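Local coordinates for protein (R)-2-hydroxyglutaryl-CoA dehydratase activating ATPase (Acidaminococcus fermentans, PDB 1HUX) that hydrolyses ATP slowly and, as a homodimer sharing one [4Fe-4S] cluster, drives ATP-dependent electron transfer that activates (R)-2-hydroxyglutaryl-CoA dehydratase in glutamate fermentation, at residues Ser2-Leu6 with Ile18-Asp22; Ala28-Val32 with Glu47-Ala52; Met59-Leu63 with Tyr253-Ala258. All coordinates share one frame. Residues are numbered along the deposited sequence.

Interaction 1. Residues Ser2-Leu6 with Ile18-Asp22; sequences SIYTL and IILKD
Strands 4-6 and 18-21 run antiparallel, their axes 4.8 Å apart at 161°. Tyr4-Lys21 and Leu6-Ile19 are non-hydrogen-bonded pairs, each with CA atoms 4.6 Å apart; between them Thr5-Leu20 is the hydrogen-bonded pair (CA-CA 5.6 Å), with Thr5 N to Leu20 O at 3.1 Å and Leu20 N to Thr5 O at 3.2 Å. CA-H...O contacts fill in between, Ile19 CA lying 3.0 Å from Thr5 O. Past the paired strands, Asp22 turns to positive phi (66°), yet its N still bonds Ile3 O at 2.7 Å. These are the two arms of the hairpin 4-10/14-21, the beta hairpin that opens the actin-like ATPase fold and whose turn carries ATP-binding residues. Asp22, chi1 m, swings its carboxylate back to the backbone of Ser2 and Ile3: OD2 accepts Ile3 N (2.9 Å) and Ser2 N (3.0 Å). Tyr4 (chi1 m) lies alongside Lys21, whose CB sits over the ring face in a CH-pi contact, 4.3 Å from the centroid. On the same sheet face Leu6 CD1 meets Ile19 CG1 at 3.4 Å, and helix 40-52 packs on both residues. The other face, with Thr5 and Leu20, lies against helix 245-257.

Interaction 2. Residues Ala28-Val32 with Glu47-Ala52; sequences AKSLV and EVLENA
In the actin-like fold of this ATPase, helix 40-52 lies across one face of the five-stranded sheet, and here its last two turns, 47-52, rest on edge strand 28-32. The axes approach to 6.9 Å at 145°, so the helix runs back obliquely against the strand; Ser30 faces Val48 (CA-CA 5.2 Å) and Ala28 faces Ala52 (5.5 Å). The strand alternates: Ala28, Ser30 and Val32 turn CB toward the helix, Lys29 and Leu31 away. Ser30 takes chi1 82° (p), its OG hydrogen-bonding Ser44 O one turn earlier in the helix, while its CB touches Glu47 CB at 3.5 Å. Val48, at chi1 -113° between wells, spreads its methyls: CG2 lies 3.6 Å from Ser30 OG and CG1 3.5 Å from Lys29 C. Glu47 (m, m) lays its CG against Val32 CG2 at 3.7 Å, with Val32 at chi1 t. Asn51 is m, its ND2 3.6 Å from Lys29 O. At the helix end, two methyls meet, Ala28 CB to Ala52 CB at 3.8 Å.

Interaction 3. Residues Met59-Leu63 with Tyr253-Ala258; sequences MAFTL and YAYKKA
The C-terminal end of helix 245-257, with Ala258 just after it, lies against residues 60-63. The axes of strand 61-63 and helix 253-257 come within 7.3 Å at 141°, and the closest CA pair is Phe61-Ala254, 5.4 Å. The side-chain contacts are apolar, with Ala60, Phe61 and Leu63 pointing CB toward the helix. Tyr253 starts the helical segment: its CB meets Leu63 CD1 at 3.3 Å, while the ring, chi1 m, leads away from the strand. Ala254 follows with its CB toward the strand, sitting between Leu63 CB at 4.0 Å and Phe61 CD2 at 3.9 Å; a methyl this small is consistent with the 7.3 Å approach of the axes. One turn on from Tyr253, Lys257 (chi1 -112°, off-rotamer) sets its CB over the face of the Phe61 ring, a CH-pi contact 3.7 Å from the centroid and 15° off the normal; the ring is brought there by chi1 t, and the ammonium end leads away. Ala258, the first residue to leave helical phi/psi, still gives its N to Ala254 O (2.8 Å) and touches Phe61 CB at 3.9 Å and Ala60 CB at 4.2 Å with its own CB. In the actin-like fold this C-terminal helix returns to the first sheet: strand 61-65 runs between strands 4-10 and 78-80, Thr5 also packs on Ala254, and Tyr253 reaches Met80 and helix 82-93.

All three contacts belong to one five-stranded sheet of the actin-like fold, ordered 25-33, 14-21, 4-10, 61-65, 78-80. Along the chain they come in series, interaction 3 closing with the C-terminal helix. The centre of interaction 1 lies about 12 Å from that of interaction 2 and 8 Å from that of interaction 3; the latter two are about 17 Å apart. Interaction 1 pairs two inner strands and borders both others, with probable hydrogen bonds Ile19 N to Ala28 O (3.0 Å) and Leu6 O to Leu63 N (2.9 Å). Helices 40-52 and 245-257 lie on opposite faces, so the sheet bearing the ATP-binding hairpin is sandwiched between chain segments from both ends of the sequence.

Interaction 1. Residues Ser2-Leu6 with Ile18-Asp22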
loop_
_atom_site.group_PDB
_atom_site.type_symbol
_atom_site.label_atom_id
_atom_site.label_comp_id
_atom_site.label_asym_id
_atom_site.label_seq_id
_atom_site.Cartn_x
_atom_site.Cartn_y
_atom_site.Cartn_z
ATOM N N SER A 2 -23.223 -42.135 -4.017
ATOM C CA SER A 2 -23.276 -42.854 -2.710
ATOM C C SER A 2 -22.277 -42.370 -1.643
ATOM O O SER A 2 -22.558 -42.486 -0.448
ATOM C CB SER A 2 -23.091 -44.347 -2.939
ATOM O OG SER A 2 -23.216 -45.036 -1.717
ATOM N N ILE A 3 -21.111 -41.864 -2.055
ATOM C CA ILE A 3 -20.139 -41.330 -1.089
ATOM C C ILE A 3 -20.147 -39.806 -1.129
ATOM O O ILE A 3 -19.803 -39.196 -2.149
ATOM C CB ILE A 3 -18.711 -41.820 -1.351
ATOM C CG1 ILE A 3 -18.602 -43.272 -0.906
ATOM C CG2 ILE A 3 -17.691 -40.962 -0.567
ATOM C CD1 ILE A 3 -17.179 -43.850 -1.002
ATOM N N TYR A 4 -20.547 -39.198 -0.012
ATOM C CA TYR A 4 -20.632 -37.743 0.070
ATOM C C TYR A 4 -19.488 -37.162 0.863
ATOM O O TYR A 4 -19.150 -37.670 1.933
ATOM C CB TYR A 4 -21.962 -37.318 0.709
ATOM C CG TYR A 4 -23.184 -37.676 -0.103
ATOM C CD1 TYR A 4 -23.659 -38.981 -0.146
ATOM C CD2 TYR A 4 -23.850 -36.710 -0.841
ATOM C CE1 TYR A 4 -24.772 -39.316 -0.910
ATOM C CE2 TYR A 4 -24.962 -37.024 -1.609
ATOM C CZ TYR A 4 -25.421 -38.324 -1.646
ATOM O OH TYR A 4 -26.524 -38.614 -2.437
ATOM N N THR A 5 -18.895 -36.094 0.331
ATOM C CA THR A 5 -17.766 -35.432 0.993
ATOM C C THR A 5 -17.984 -33.943 1.152
ATOM O O THR A 5 -18.761 -33.311 0.423
ATOM C CB THR A 5 -16.417 -35.644 0.236
ATOM O OG1 THR A 5 -16.674 -35.796 -1.170
ATOM C CG2 THR A 5 -15.679 -36.882 0.784
ATOM N N LEU A 6 -17.264 -33.382 2.106
ATOM C CA LEU A 6 -17.404 -31.982 2.406
ATOM C C LEU A 6 -16.107 -31.196 2.263
ATOM O O LEU A 6 -15.104 -31.489 2.931
ATOM C CB LEU A 6 -17.952 -31.826 3.836
ATOM C CG LEU A 6 -18.119 -30.395 4.339
ATOM C CD1 LEU A 6 -19.225 -29.722 3.560
ATOM C CD2 LEU A 6 -18.410 -30.400 5.810
ATOM N N ILE A 18 -18.598 -26.850 -0.003
ATOM C CA ILE A 18 -19.016 -27.701 -1.098
ATOM C C ILE A 18 -19.208 -29.144 -0.625
ATOM O O ILE A 18 -18.462 -29.642 0.226
ATOM C CB ILE A 18 -17.980 -27.676 -2.251
ATOM C CG1 ILE A 18 -18.106 -26.361 -3.026
ATOM C CG2 ILE A 18 -18.205 -28.872 -3.196
ATOM C CD1 ILE A 18 -19.410 -26.237 -3.813
ATOM N N ILE A 19 -20.231 -29.796 -1.175
ATOM C CA ILE A 19 -20.524 -31.196 -0.873
ATOM C C ILE A 19 -20.757 -31.888 -2.205
ATOM O O ILE A 19 -21.611 -31.459 -2.996
ATOM C CB ILE A 19 -21.826 -31.364 -0.034
ATOM C CG1 ILE A 19 -21.645 -30.792 1.368
ATOM C CG2 ILE A 19 -22.184 -32.835 0.095
ATOM C CD1 ILE A 19 -22.946 -30.820 2.192
ATOM N N LEU A 20 -19.998 -32.943 -2.472
ATOM C CA LEU A 20 -20.211 -33.672 -3.717
ATOM C C LEU A 20 -20.347 -35.182 -3.531
ATOM O O LEU A 20 -19.804 -35.786 -2.580
ATOM C CB LEU A 20 -19.123 -33.346 -4.757
ATOM C CG LEU A 20 -17.683 -33.047 -4.345
ATOM C CD1 LEU A 20 -17.133 -34.165 -3.480
ATOM C CD2 LEU A 20 -16.858 -32.875 -5.598
ATOM N N LYS A 21 -21.101 -35.772 -4.453
ATOM C CA LYS A 21 -21.379 -37.194 -4.448
ATOM C C LYS A 21 -20.455 -37.959 -5.394
ATOM O O LYS A 21 -20.480 -37.745 -6.614
ATOM C CB LYS A 21 -22.850 -37.409 -4.835
ATOM C CG LYS A 21 -23.282 -38.858 -5.003
ATOM C CD LYS A 21 -24.786 -38.956 -5.166
ATOM C CE LYS A 21 -25.274 -38.127 -6.332
ATOM N NZ LYS A 21 -26.767 -38.029 -6.374
ATOM N N ASP A 22 -19.642 -38.843 -4.814
ATOM C CA ASP A 22 -18.709 -39.683 -5.567
ATOM C C ASP A 22 -17.626 -38.855 -6.221
ATOM O O ASP A 22 -16.977 -39.304 -7.163
ATOM C CB ASP A 22 -19.471 -40.488 -6.626
ATOM C CG ASP A 22 -20.530 -41.394 -6.014
ATOM O OD1 ASP A 22 -21.503 -41.759 -6.722
ATOM O OD2 ASP A 22 -20.382 -41.745 -4.821
#

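Interaction 2. Residues Ala28-Val32 with Glu47-Ala52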
loop_
_atom_site.group_PDB
_atom_site.type_symbol
_atom_site.label_atom_id
_atom_site.label_comp_id
_atom_site.label_asym_id
_atom_site.label_seq_id
_atom_site.Cartn_x
_atom_site.Cartn_y
_atom_site.Cartn_z
ATOM N N ALA A 28 -24.443 -29.525 -3.262
ATOM C CA ALA A 28 -24.786 -28.282 -2.608
ATOM C C ALA A 28 -23.548 -27.484 -2.230
ATOM O O ALA A 28 -22.455 -28.050 -2.029
ATOM C CB ALA A 28 -25.619 -28.563 -1.368
ATOM N N LYS A 29 -23.730 -26.166 -2.127
ATOM C CA LYS A 29 -22.648 -25.254 -1.756
ATOM C C LYS A 29 -23.209 -24.168 -0.870
ATOM O O LYS A 29 -24.418 -23.982 -0.803
ATOM C CB LYS A 29 -22.044 -24.599 -2.999
ATOM C CG LYS A 29 -23.033 -23.784 -3.823
ATOM C CD LYS A 29 -22.301 -22.801 -4.698
ATOM C CE LYS A 29 -23.239 -22.091 -5.629
ATOM N NZ LYS A 29 -23.756 -23.080 -6.613
ATOM N N SER A 30 -22.330 -23.442 -0.198
ATOM C CA SER A 30 -22.784 -22.362 0.650
ATOM C C SER A 30 -21.682 -21.308 0.809
ATOM O O SER A 30 -20.506 -21.570 0.525
ATOM C CB SER A 30 -23.230 -22.923 2.011
ATOM O OG SER A 30 -22.141 -23.149 2.891
ATOM N N LEU A 31 -22.072 -20.116 1.254
ATOM C CA LEU A 31 -21.133 -19.021 1.436
ATOM C C LEU A 31 -21.613 -18.122 2.566
ATOM O O LEU A 31 -22.741 -17.637 2.539
ATOM C CB LEU A 31 -21.034 -18.231 0.127
ATOM C CG LEU A 31 -20.219 -16.938 0.054
ATOM C CD1 LEU A 31 -18.912 -17.020 0.816
ATOM C CD2 LEU A 31 -19.958 -16.671 -1.388
ATOM N N VAL A 32 -20.751 -17.895 3.547
ATOM C CA VAL A 32 -21.106 -17.077 4.693
ATOM C C VAL A 32 -20.009 -16.082 5.039
ATOM O O VAL A 32 -18.848 -16.467 5.210
ATOM C CB VAL A 32 -21.370 -17.962 5.934
ATOM C CG1 VAL A 32 -21.538 -17.084 7.187
ATOM C CG2 VAL A 32 -22.594 -18.826 5.700
ATOM N N GLU A 47 -25.237 -24.372 6.697
ATOM C CA GLU A 47 -25.863 -23.928 5.462
ATOM C C GLU A 47 -25.844 -25.019 4.386
ATOM O O GLU A 47 -26.878 -25.316 3.782
ATOM C CB GLU A 47 -25.136 -22.696 4.922
ATOM C CG GLU A 47 -25.135 -21.495 5.845
ATOM C CD GLU A 47 -26.457 -20.768 5.861
ATOM O OE1 GLU A 47 -26.518 -19.669 6.458
ATOM O OE2 GLU A 47 -27.431 -21.293 5.279
ATOM N N VAL A 48 -24.670 -25.604 4.140
ATOM C CA VAL A 48 -24.563 -26.637 3.109
ATOM C C VAL A 48 -25.385 -27.846 3.473
ATOM O O VAL A 48 -26.279 -28.265 2.720
ATOM C CB VAL A 48 -23.105 -27.126 2.887
ATOM C CG1 VAL A 48 -22.620 -26.706 1.491
ATOM C CG2 VAL A 48 -22.204 -26.603 3.978
ATOM N N LEU A 49 -25.071 -28.399 4.638
ATOM C CA LEU A 49 -25.768 -29.572 5.105
ATOM C C LEU A 49 -27.275 -29.382 4.928
ATOM O O LEU A 49 -27.969 -30.279 4.426
ATOM C CB LEU A 49 -25.375 -29.851 6.554
ATOM C CG LEU A 49 -23.932 -30.384 6.651
ATOM C CD1 LEU A 49 -23.427 -30.378 8.086
ATOM C CD2 LEU A 49 -23.877 -31.777 6.049
ATOM N N GLU A 50 -27.777 -28.204 5.292
ATOM C CA GLU A 50 -29.200 -27.931 5.151
ATOM C C GLU A 50 -29.614 -27.961 3.697
ATOM O O GLU A 50 -30.511 -28.712 3.314
ATOM C CB GLU A 50 -29.558 -26.577 5.752
ATOM C CG GLU A 50 -29.617 -26.579 7.260
ATOM C CD GLU A 50 -30.297 -25.342 7.800
ATOM O OE1 GLU A 50 -29.792 -24.226 7.535
ATOM O OE2 GLU A 50 -31.336 -25.488 8.483
ATOM N N ASN A 51 -28.954 -27.142 2.887
ATOM C CA ASN A 51 -29.261 -27.072 1.468
ATOM C C ASN A 51 -29.317 -28.468 0.871
ATOM O O ASN A 51 -30.181 -28.759 0.038
ATOM C CB ASN A 51 -28.198 -26.240 0.742
ATOM C CG ASN A 51 -28.189 -24.778 1.178
ATOM O OD1 ASN A 51 -29.212 -24.091 1.121
ATOM N ND2 ASN A 51 -27.025 -24.296 1.604
ATOM N N ALA A 52 -28.406 -29.328 1.323
ATOM C CA ALA A 52 -28.305 -30.704 0.836
ATOM C C ALA A 52 -29.275 -31.677 1.500
ATOM O O ALA A 52 -29.587 -32.729 0.943
ATOM C CB ALA A 52 -26.871 -31.207 1.016
#

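Interaction 3. Residues Met59-Leu63 with Tyr253-Ala258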
loop_
_atom_site.group_PDB
_atom_site.type_symbol
_atom_site.label_atom_id
_atom_site.label_comp_id
_atom_site.label_asym_id
_atom_site.label_seq_id
_atom_site.Cartn_x
_atom_site.Cartn_y
_atom_site.Cartn_z
ATOM N N MET A 59 -21.370 -37.205 5.849
ATOM C CA MET A 59 -20.175 -36.923 5.100
ATOM C C MET A 59 -19.141 -38.008 5.376
ATOM O O MET A 59 -18.834 -38.281 6.544
ATOM C CB MET A 59 -19.641 -35.551 5.511
ATOM C CG MET A 59 -20.638 -34.427 5.290
ATOM S SD MET A 59 -21.240 -34.328 3.593
ATOM C CE MET A 59 -22.746 -35.332 3.668
ATOM N N ALA A 60 -18.625 -38.616 4.298
ATOM C CA ALA A 60 -17.599 -39.661 4.354
ATOM C C ALA A 60 -16.268 -39.091 4.863
ATOM O O ALA A 60 -15.603 -39.666 5.729
ATOM C CB ALA A 60 -17.422 -40.257 2.983
ATOM N N PHE A 61 -15.884 -37.943 4.324
ATOM C CA PHE A 61 -14.647 -37.308 4.741
ATOM C C PHE A 61 -14.842 -35.793 4.653
ATOM O O PHE A 61 -15.557 -35.292 3.777
ATOM C CB PHE A 61 -13.494 -37.761 3.831
ATOM C CG PHE A 61 -12.129 -37.518 4.409
ATOM C CD1 PHE A 61 -11.591 -38.400 5.328
ATOM C CD2 PHE A 61 -11.380 -36.404 4.035
ATOM C CE1 PHE A 61 -10.316 -38.194 5.878
ATOM C CE2 PHE A 61 -10.092 -36.174 4.581
ATOM C CZ PHE A 61 -9.562 -37.077 5.503
ATOM N N THR A 62 -14.225 -35.067 5.574
ATOM C CA THR A 62 -14.336 -33.623 5.575
ATOM C C THR A 62 -12.934 -33.031 5.506
ATOM O O THR A 62 -12.046 -33.389 6.287
ATOM C CB THR A 62 -15.087 -33.107 6.844
ATOM O OG1 THR A 62 -16.473 -33.461 6.747
ATOM C CG2 THR A 62 -14.968 -31.589 6.975
ATOM N N LEU A 63 -12.749 -32.121 4.556
ATOM C CA LEU A 63 -11.466 -31.491 4.362
ATOM C C LEU A 63 -11.602 -29.980 4.353
ATOM O O LEU A 63 -12.371 -29.421 3.573
ATOM C CB LEU A 63 -10.868 -31.975 3.042
ATOM C CG LEU A 63 -9.393 -32.352 3.125
ATOM C CD1 LEU A 63 -9.046 -33.147 1.869
ATOM C CD2 LEU A 63 -8.517 -31.104 3.286
ATOM N N TYR A 253 -10.435 -33.492 -2.788
ATOM C CA TYR A 253 -9.386 -34.157 -2.029
ATOM C C TYR A 253 -9.980 -35.030 -0.942
ATOM O O TYR A 253 -9.347 -35.984 -0.494
ATOM C CB TYR A 253 -8.451 -33.160 -1.371
ATOM C CG TYR A 253 -7.301 -32.783 -2.249
ATOM C CD1 TYR A 253 -7.171 -31.485 -2.733
ATOM C CD2 TYR A 253 -6.351 -33.729 -2.624
ATOM C CE1 TYR A 253 -6.117 -31.129 -3.577
ATOM C CE2 TYR A 253 -5.291 -33.393 -3.469
ATOM C CZ TYR A 253 -5.177 -32.088 -3.949
ATOM O OH TYR A 253 -4.148 -31.741 -4.815
ATOM N N ALA A 254 -11.192 -34.687 -0.503
ATOM C CA ALA A 254 -11.883 -35.441 0.534
ATOM C C ALA A 254 -12.336 -36.764 -0.039
ATOM O O ALA A 254 -12.057 -37.817 0.529
ATOM C CB ALA A 254 -13.078 -34.663 1.036
ATOM N N TYR A 255 -13.039 -36.705 -1.167
ATOM C CA TYR A 255 -13.534 -37.912 -1.818
ATOM C C TYR A 255 -12.377 -38.805 -2.221
ATOM O O TYR A 255 -12.545 -40.004 -2.430
ATOM C CB TYR A 255 -14.336 -37.569 -3.063
ATOM C CG TYR A 255 -14.555 -38.769 -3.945
ATOM C CD1 TYR A 255 -15.623 -39.631 -3.731
ATOM C CD2 TYR A 255 -13.671 -39.062 -4.976
ATOM C CE1 TYR A 255 -15.811 -40.764 -4.529
ATOM C CE2 TYR A 255 -13.844 -40.183 -5.781
ATOM C CZ TYR A 255 -14.915 -41.034 -5.560
ATOM O OH TYR A 255 -15.096 -42.130 -6.394
ATOM N N LYS A 256 -11.200 -38.208 -2.353
ATOM C CA LYS A 256 -10.019 -38.964 -2.728
ATOM C C LYS A 256 -9.486 -39.668 -1.485
ATOM O O LYS A 256 -9.130 -40.846 -1.527
ATOM C CB LYS A 256 -8.971 -38.022 -3.323
ATOM C CG LYS A 256 -7.763 -38.724 -3.927
ATOM C CD LYS A 256 -7.071 -37.862 -4.988
ATOM C CE LYS A 256 -7.947 -37.703 -6.230
ATOM N NZ LYS A 256 -7.308 -36.827 -7.248
ATOM N N LYS A 257 -9.449 -38.940 -0.374
ATOM C CA LYS A 257 -8.984 -39.483 0.898
ATOM C C LYS A 257 -9.958 -40.554 1.384
ATOM O O LYS A 257 -9.598 -41.426 2.166
ATOM C CB LYS A 257 -8.904 -38.370 1.939
ATOM C CG LYS A 257 -7.502 -38.031 2.358
ATOM C CD LYS A 257 -6.830 -39.238 2.973
ATOM C CE LYS A 257 -5.416 -38.909 3.427
ATOM N NZ LYS A 257 -4.711 -40.106 3.984
ATOM N N ALA A 258 -11.196 -40.476 0.904
ATOM C CA ALA A 258 -12.240 -41.415 1.294
ATOM C C ALA A 258 -12.300 -42.579 0.328
ATOM O O ALA A 258 -13.349 -43.198 0.139
ATOM C CB ALA A 258 -13.600 -40.701 1.346
#